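Local coordinates for uncharacterized protein (Methanosarcina mazei, PDB 3R6A), which is of unknown function but belongs to the glyoxalase/bleomycin resistance protein/dioxygenase superfamily and forms a two-chain assembly, at residues M34-P39 and L45-T50; L9-V14 and V112-E117. All coordinates share one frame; numbering follows the deposited sequence.

How the interactions relate
Interactions 1 and 2 are two ways in which strands of one curved mixed sheet are tied together, and their centres lie about 11 Å apart. Interaction 1 pairs 34-39 with 45-50, neighbours in the chain and in the sheet, at one edge of the sheet as counted within this chain. Interaction 2 joins 9-14 to 112-117, which come almost 100 residues apart and have strand 69-73 between them. Along the chain the local contact is nested within the loop closed by the distant one. The two touch where Thr-50 O approaches Ser-10 N at 3.0 Å, a probable hydrogen bond that connects the turn after strand 44-48 to strand 5-14. Both also reach the second subunit.

Interaction 1: residues M34-P39 and L45-T50; sequences MRFEIP and LAQIST
Met-34 and Gln-47 exchange backbone hydrogen bonds, Met-34 N to Gln-47 O and Gln-47 N to Met-34 O, each 2.8 Å long. Next to this hydrogen-bonded antiparallel pair stands a non-hydrogen-bonded one, Arg-35 with Ala-46, and Phe-36 N adds a weak bond to Leu-45 O, 3.3 Å.

That same carbonyl is approached from the edge of the Arg-35 guanidinium, where NH1 lies 2.7 Å from Leu-45 O in a bond that is short but badly bent (126°) and therefore weak. Arg-35 CD packs on Ala-46 CB, and the bend at chi3 brings the guanidinium back toward Leu-45 O, while NH2 makes a salt bridge with Glu-44. A water in the guanidinium plane accepts from Arg-35 NH1 and Leu-45 N and donates to Phe-36 O, bridging the two segments beside the weak backbone bond.

Apolar contacts fill the other face. Gln-47 CB sits at the edge of the Phe-36 ring, 3.6 Å from CE2, and Leu-45 CD2 touches both Phe-36 CD2 and Ile-38 CG2. With CG anti to the backbone N (chi1 -176°), Gln-47 extends along the ring, OE1 3.6 Å from Phe-36 CZ and the amide plane 40° from the ring's, and its NE2 donates a nearly straight 3.0 Å bond to Ser-49 O. Together these features make an antiparallel beta hairpin on the margin of the glyoxalase-type sheet.

Interaction 2: residues L9-V14 and V112-E117; sequences LSRLYV and VIEYVE
Arg-11 and Glu-114 meet in a salt bridge that crosses one face of a glyoxalase-superfamily sheet, linking strands 5-14 and 112-118 over the intervening strand 69-73. Arg-11 NH1 lies 3.2 Å from Glu-114 OE1. The carboxylate oxygen comes up at the edge of the guanidinium, near its plane, but the two flat groups are turned 78° against each other, so the pair meets through one nitrogen and one oxygen and not as a flat two-pronged fork. It accounts for the direct contact between the segments, which bury just 58 Å² together.

Around this pair, Thr-70 on the strand in between is the mediator: its OG1 is hydrogen-bonded to both Arg-11 NH1 and Glu-114 OE1, bracing the two charged ends from the strand that separates them. Arg-11 NH2 is held in turn by the carbonyl of Phe-64. The guanidinium of this buried residue thus has polar partners on both terminal nitrogens.

The Glu-114 chain runs straight out from its backbone (chi1 173°) to reach the arginine, whereas Arg-11 bends at chi3 (67°), which turns its head toward the glutamate. The rotation of that head is further fixed within its own strand, where Arg-11 NE donates a 3.0 Å bond to Tyr-13 OH, lying close to the guanidinium plane.

Interaction 1: residues M34-P39 and L45-T50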
loop_
_atom_site.group_PDB
_atom_site.type_symbol
_atom_site.label_atom_id
_atom_site.label_comp_id
_atom_site.label_asym_id
_atom_site.label_seq_id
_atom_site.Cartn_x
_atom_site.Cartn_y
_atom_site.Cartn_z
HETATM N N MSE B 34 -1.425 11.605 -11.685
HETATM C CA MSE B 34 -2.812 12.024 -11.786
HETATM C C MSE B 34 -3.229 12.793 -10.540
HETATM O O MSE B 34 -2.750 12.522 -9.439
HETATM C CB MSE B 34 -3.733 10.808 -11.953
HETATM C CG MSE B 34 -3.450 9.944 -13.171
HETATM SE SE MSE B 34 -3.566 10.914 -14.842
HETATM C CE MSE B 34 -1.680 11.162 -15.147
ATOM N N ARG B 35 -4.109 13.770 -10.726
ATOM C CA ARG B 35 -4.643 14.540 -9.612
ATOM C C ARG B 35 -6.143 14.304 -9.678
ATOM O O ARG B 35 -6.742 14.339 -10.758
ATOM C CB ARG B 35 -4.315 16.028 -9.758
ATOM C CG ARG B 35 -2.831 16.325 -9.621
ATOM C CD ARG B 35 -2.356 16.291 -8.163
ATOM N NE ARG B 35 -2.727 17.520 -7.461
ATOM C CZ ARG B 35 -3.777 17.643 -6.657
ATOM N NH1 ARG B 35 -4.570 16.607 -6.433
ATOM N NH2 ARG B 35 -4.053 18.815 -6.102
ATOM N N PHE B 36 -6.745 14.056 -8.520
ATOM C CA PHE B 36 -8.168 13.768 -8.458
ATOM C C PHE B 36 -8.970 14.820 -7.725
ATOM O O PHE B 36 -8.472 15.481 -6.821
ATOM C CB PHE B 36 -8.396 12.421 -7.771
ATOM C CG PHE B 36 -7.734 11.268 -8.463
ATOM C CD1 PHE B 36 -8.206 10.810 -9.686
ATOM C CD2 PHE B 36 -6.631 10.642 -7.894
ATOM C CE1 PHE B 36 -7.588 9.743 -10.335
ATOM C CE2 PHE B 36 -6.007 9.573 -8.537
ATOM C CZ PHE B 36 -6.488 9.125 -9.758
ATOM N N GLU B 37 -10.222 14.964 -8.140
ATOM C CA GLU B 37 -11.141 15.892 -7.515
ATOM C C GLU B 37 -11.721 15.093 -6.347
ATOM O O GLU B 37 -12.249 14.000 -6.547
ATOM C CB GLU B 37 -12.257 16.264 -8.493
ATOM C CG GLU B 37 -13.189 17.353 -7.981
ATOM C CD GLU B 37 -14.391 17.565 -8.877
ATOM O OE1 GLU B 37 -14.351 17.146 -10.054
ATOM O OE2 GLU B 37 -15.378 18.169 -8.409
ATOM N N ILE B 38 -11.603 15.616 -5.134
ATOM C CA ILE B 38 -12.134 14.909 -3.974
ATOM C C ILE B 38 -12.964 15.826 -3.083
ATOM O O ILE B 38 -12.838 17.049 -3.142
ATOM C CB ILE B 38 -11.010 14.281 -3.123
ATOM C CG1 ILE B 38 -10.053 15.368 -2.629
ATOM C CG2 ILE B 38 -10.269 13.232 -3.941
ATOM C CD1 ILE B 38 -9.036 14.874 -1.612
ATOM N N PRO B 39 -13.826 15.240 -2.240
ATOM C CA PRO B 39 -14.685 16.008 -1.334
ATOM C C PRO B 39 -13.995 16.606 -0.104
ATOM O O PRO B 39 -14.345 17.707 0.324
ATOM C CB PRO B 39 -15.767 14.999 -0.958
ATOM C CG PRO B 39 -15.006 13.715 -0.924
ATOM C CD PRO B 39 -14.155 13.803 -2.180
ATOM N N LEU B 45 -5.018 14.843 -3.287
ATOM C CA LEU B 45 -4.760 13.464 -3.685
ATOM C C LEU B 45 -4.108 13.354 -5.060
ATOM O O LEU B 45 -4.578 13.951 -6.025
ATOM C CB LEU B 45 -6.075 12.683 -3.702
ATOM C CG LEU B 45 -5.983 11.188 -4.011
ATOM C CD1 LEU B 45 -5.271 10.486 -2.863
ATOM C CD2 LEU B 45 -7.374 10.608 -4.205
ATOM N N ALA B 46 -3.030 12.581 -5.140
ATOM C CA ALA B 46 -2.341 12.362 -6.409
ATOM C C ALA B 46 -2.018 10.880 -6.546
ATOM O O ALA B 46 -1.894 10.168 -5.548
ATOM C CB ALA B 46 -1.051 13.172 -6.459
ATOM N N GLN B 47 -1.905 10.401 -7.780
ATOM C CA GLN B 47 -1.537 9.006 -7.988
ATOM C C GLN B 47 -0.380 8.937 -8.961
ATOM O O GLN B 47 -0.421 9.552 -10.027
ATOM C CB GLN B 47 -2.696 8.177 -8.550
ATOM C CG GLN B 47 -2.333 6.683 -8.668
ATOM C CD GLN B 47 -3.431 5.839 -9.290
ATOM O OE1 GLN B 47 -4.612 6.122 -9.125
ATOM N NE2 GLN B 47 -3.037 4.781 -9.998
ATOM N N ILE B 48 0.662 8.208 -8.583
ATOM C CA ILE B 48 1.819 8.017 -9.448
ATOM C C ILE B 48 2.080 6.516 -9.392
ATOM O O ILE B 48 2.239 5.952 -8.305
ATOM C CB ILE B 48 3.027 8.839 -8.954
ATOM C CG1 ILE B 48 4.220 8.606 -9.883
ATOM C CG2 ILE B 48 3.345 8.496 -7.514
ATOM C CD1 ILE B 48 5.295 9.657 -9.757
ATOM N N SER B 49 2.104 5.866 -10.555
ATOM C CA SER B 49 2.250 4.410 -10.603
ATOM C C SER B 49 1.076 3.904 -9.746
ATOM O O SER B 49 -0.041 4.407 -9.898
ATOM C CB SER B 49 3.590 3.964 -10.011
ATOM O OG SER B 49 3.748 2.559 -10.135
ATOM N N THR B 50 1.314 2.937 -8.857
ATOM C CA THR B 50 0.246 2.416 -7.991
ATOM C C THR B 50 0.311 2.992 -6.581
ATOM O O THR B 50 -0.156 2.383 -5.617
ATOM C CB THR B 50 0.263 0.864 -7.903
ATOM O OG1 THR B 50 1.522 0.407 -7.399
ATOM C CG2 THR B 50 0.028 0.265 -9.279
HETATM O O HOH W 1 -6.988 16.303 -4.683
#

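Interaction 2: residues L9-V14 and V112-E117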
loop_
_atom_site.group_PDB
_atom_site.type_symbol
_atom_site.label_atom_id
_atom_site.label_comp_id
_atom_site.label_asym_id
_atom_site.label_seq_id
_atom_site.Cartn_x
_atom_site.Cartn_y
_atom_site.Cartn_z
ATOM N N LEU B 9 -3.802 0.007 -4.535
ATOM C CA LEU B 9 -3.009 1.216 -4.371
ATOM C C LEU B 9 -2.457 1.389 -2.969
ATOM O O LEU B 9 -3.199 1.323 -1.983
ATOM C CB LEU B 9 -3.864 2.430 -4.751
ATOM C CG LEU B 9 -4.501 2.333 -6.139
ATOM C CD1 LEU B 9 -5.478 3.482 -6.342
ATOM C CD2 LEU B 9 -3.410 2.359 -7.206
ATOM N N SER B 10 -1.146 1.606 -2.888
ATOM C CA SER B 10 -0.469 1.813 -1.609
ATOM C C SER B 10 -0.545 3.299 -1.279
ATOM O O SER B 10 -0.359 4.146 -2.150
ATOM C CB SER B 10 0.987 1.368 -1.704
ATOM O OG SER B 10 1.052 0.000 -2.069
ATOM N N ARG B 11 -0.789 3.604 -0.011
ATOM C CA ARG B 11 -0.953 4.979 0.434
ATOM C C ARG B 11 0.233 5.570 1.179
ATOM O O ARG B 11 0.768 4.954 2.096
ATOM C CB ARG B 11 -2.189 5.062 1.331
ATOM C CG ARG B 11 -3.481 4.616 0.655
ATOM C CD ARG B 11 -4.501 4.138 1.689
ATOM N NE ARG B 11 -5.005 5.208 2.557
ATOM C CZ ARG B 11 -6.047 5.984 2.266
ATOM N NH1 ARG B 11 -6.704 5.822 1.124
ATOM N NH2 ARG B 11 -6.455 6.907 3.131
ATOM N N LEU B 12 0.634 6.769 0.771
ATOM C CA LEU B 12 1.719 7.486 1.423
ATOM C C LEU B 12 1.133 8.834 1.833
ATOM O O LEU B 12 0.307 9.409 1.117
ATOM C CB LEU B 12 2.911 7.686 0.478
ATOM C CG LEU B 12 3.644 6.427 0.006
ATOM C CD1 LEU B 12 4.895 6.826 -0.767
ATOM C CD2 LEU B 12 4.025 5.561 1.201
ATOM N N TYR B 13 1.564 9.325 2.989
ATOM C CA TYR B 13 1.073 10.580 3.543
ATOM C C TYR B 13 2.202 11.586 3.650
ATOM O O TYR B 13 3.220 11.324 4.290
ATOM C CB TYR B 13 0.474 10.304 4.917
ATOM C CG TYR B 13 -0.453 9.118 4.899
ATOM C CD1 TYR B 13 -1.812 9.273 4.632
ATOM C CD2 TYR B 13 0.039 7.824 5.087
ATOM C CE1 TYR B 13 -2.660 8.169 4.550
ATOM C CE2 TYR B 13 -0.798 6.718 5.006
ATOM C CZ TYR B 13 -2.145 6.898 4.738
ATOM O OH TYR B 13 -2.973 5.805 4.655
ATOM N N VAL B 14 2.008 12.742 3.024
ATOM C CA VAL B 14 3.021 13.785 3.014
ATOM C C VAL B 14 2.425 15.154 3.326
ATOM O O VAL B 14 1.213 15.348 3.251
ATOM C CB VAL B 14 3.724 13.836 1.638
ATOM C CG1 VAL B 14 4.373 12.484 1.341
ATOM C CG2 VAL B 14 2.719 14.200 0.548
ATOM N N VAL B 112 -8.442 -1.977 7.582
ATOM C CA VAL B 112 -9.378 -0.985 7.062
ATOM C C VAL B 112 -8.966 -0.689 5.625
ATOM O O VAL B 112 -7.863 -0.222 5.370
ATOM C CB VAL B 112 -9.338 0.312 7.888
ATOM C CG1 VAL B 112 -10.251 1.355 7.255
ATOM C CG2 VAL B 112 -9.777 0.018 9.323
ATOM N N ILE B 113 -9.868 -0.969 4.690
ATOM C CA ILE B 113 -9.587 -0.783 3.275
ATOM C C ILE B 113 -10.603 0.117 2.588
ATOM O O ILE B 113 -11.806 0.035 2.857
ATOM C CB ILE B 113 -9.597 -2.144 2.544
ATOM C CG1 ILE B 113 -8.551 -3.080 3.160
ATOM C CG2 ILE B 113 -9.374 -1.934 1.040
ATOM C CD1 ILE B 113 -7.109 -2.647 2.956
ATOM N N GLU B 114 -10.117 0.981 1.705
ATOM C CA GLU B 114 -11.005 1.851 0.951
ATOM C C GLU B 114 -11.224 1.199 -0.410
ATOM O O GLU B 114 -10.261 0.895 -1.118
ATOM C CB GLU B 114 -10.390 3.238 0.751
ATOM C CG GLU B 114 -11.211 4.115 -0.176
ATOM C CD GLU B 114 -10.522 5.418 -0.512
ATOM O OE1 GLU B 114 -9.287 5.401 -0.710
ATOM O OE2 GLU B 114 -11.220 6.454 -0.589
ATOM N N TYR B 115 -12.482 0.951 -0.754
ATOM C CA TYR B 115 -12.825 0.358 -2.045
ATOM C C TYR B 115 -13.336 1.484 -2.936
ATOM O O TYR B 115 -14.233 2.237 -2.552
ATOM C CB TYR B 115 -13.912 -0.707 -1.875
ATOM C CG TYR B 115 -13.409 -1.984 -1.247
ATOM C CD1 TYR B 115 -13.151 -3.111 -2.025
ATOM C CD2 TYR B 115 -13.189 -2.068 0.130
ATOM C CE1 TYR B 115 -12.694 -4.293 -1.452
ATOM C CE2 TYR B 115 -12.728 -3.246 0.712
ATOM C CZ TYR B 115 -12.487 -4.356 -0.086
ATOM O OH TYR B 115 -12.076 -5.540 0.484
ATOM N N VAL B 116 -12.767 1.598 -4.130
ATOM C CA VAL B 116 -13.164 2.662 -5.040
ATOM C C VAL B 116 -13.588 2.130 -6.398
ATOM O O VAL B 116 -13.003 1.182 -6.915
ATOM C CB VAL B 116 -12.004 3.655 -5.247
ATOM C CG1 VAL B 116 -12.437 4.782 -6.174
ATOM C CG2 VAL B 116 -11.548 4.204 -3.905
ATOM N N GLU B 117 -14.610 2.758 -6.968
ATOM C CA GLU B 117 -15.115 2.392 -8.281
ATOM C C GLU B 117 -15.074 3.675 -9.102
ATOM O O GLU B 117 -15.669 4.677 -8.717
ATOM C CB GLU B 117 -16.555 1.889 -8.175
ATOM C CG GLU B 117 -17.143 1.387 -9.483
ATOM C CD GLU B 117 -18.615 1.039 -9.358
ATOM O OE1 GLU B 117 -18.954 0.138 -8.563
ATOM O OE2 GLU B 117 -19.436 1.675 -10.054
#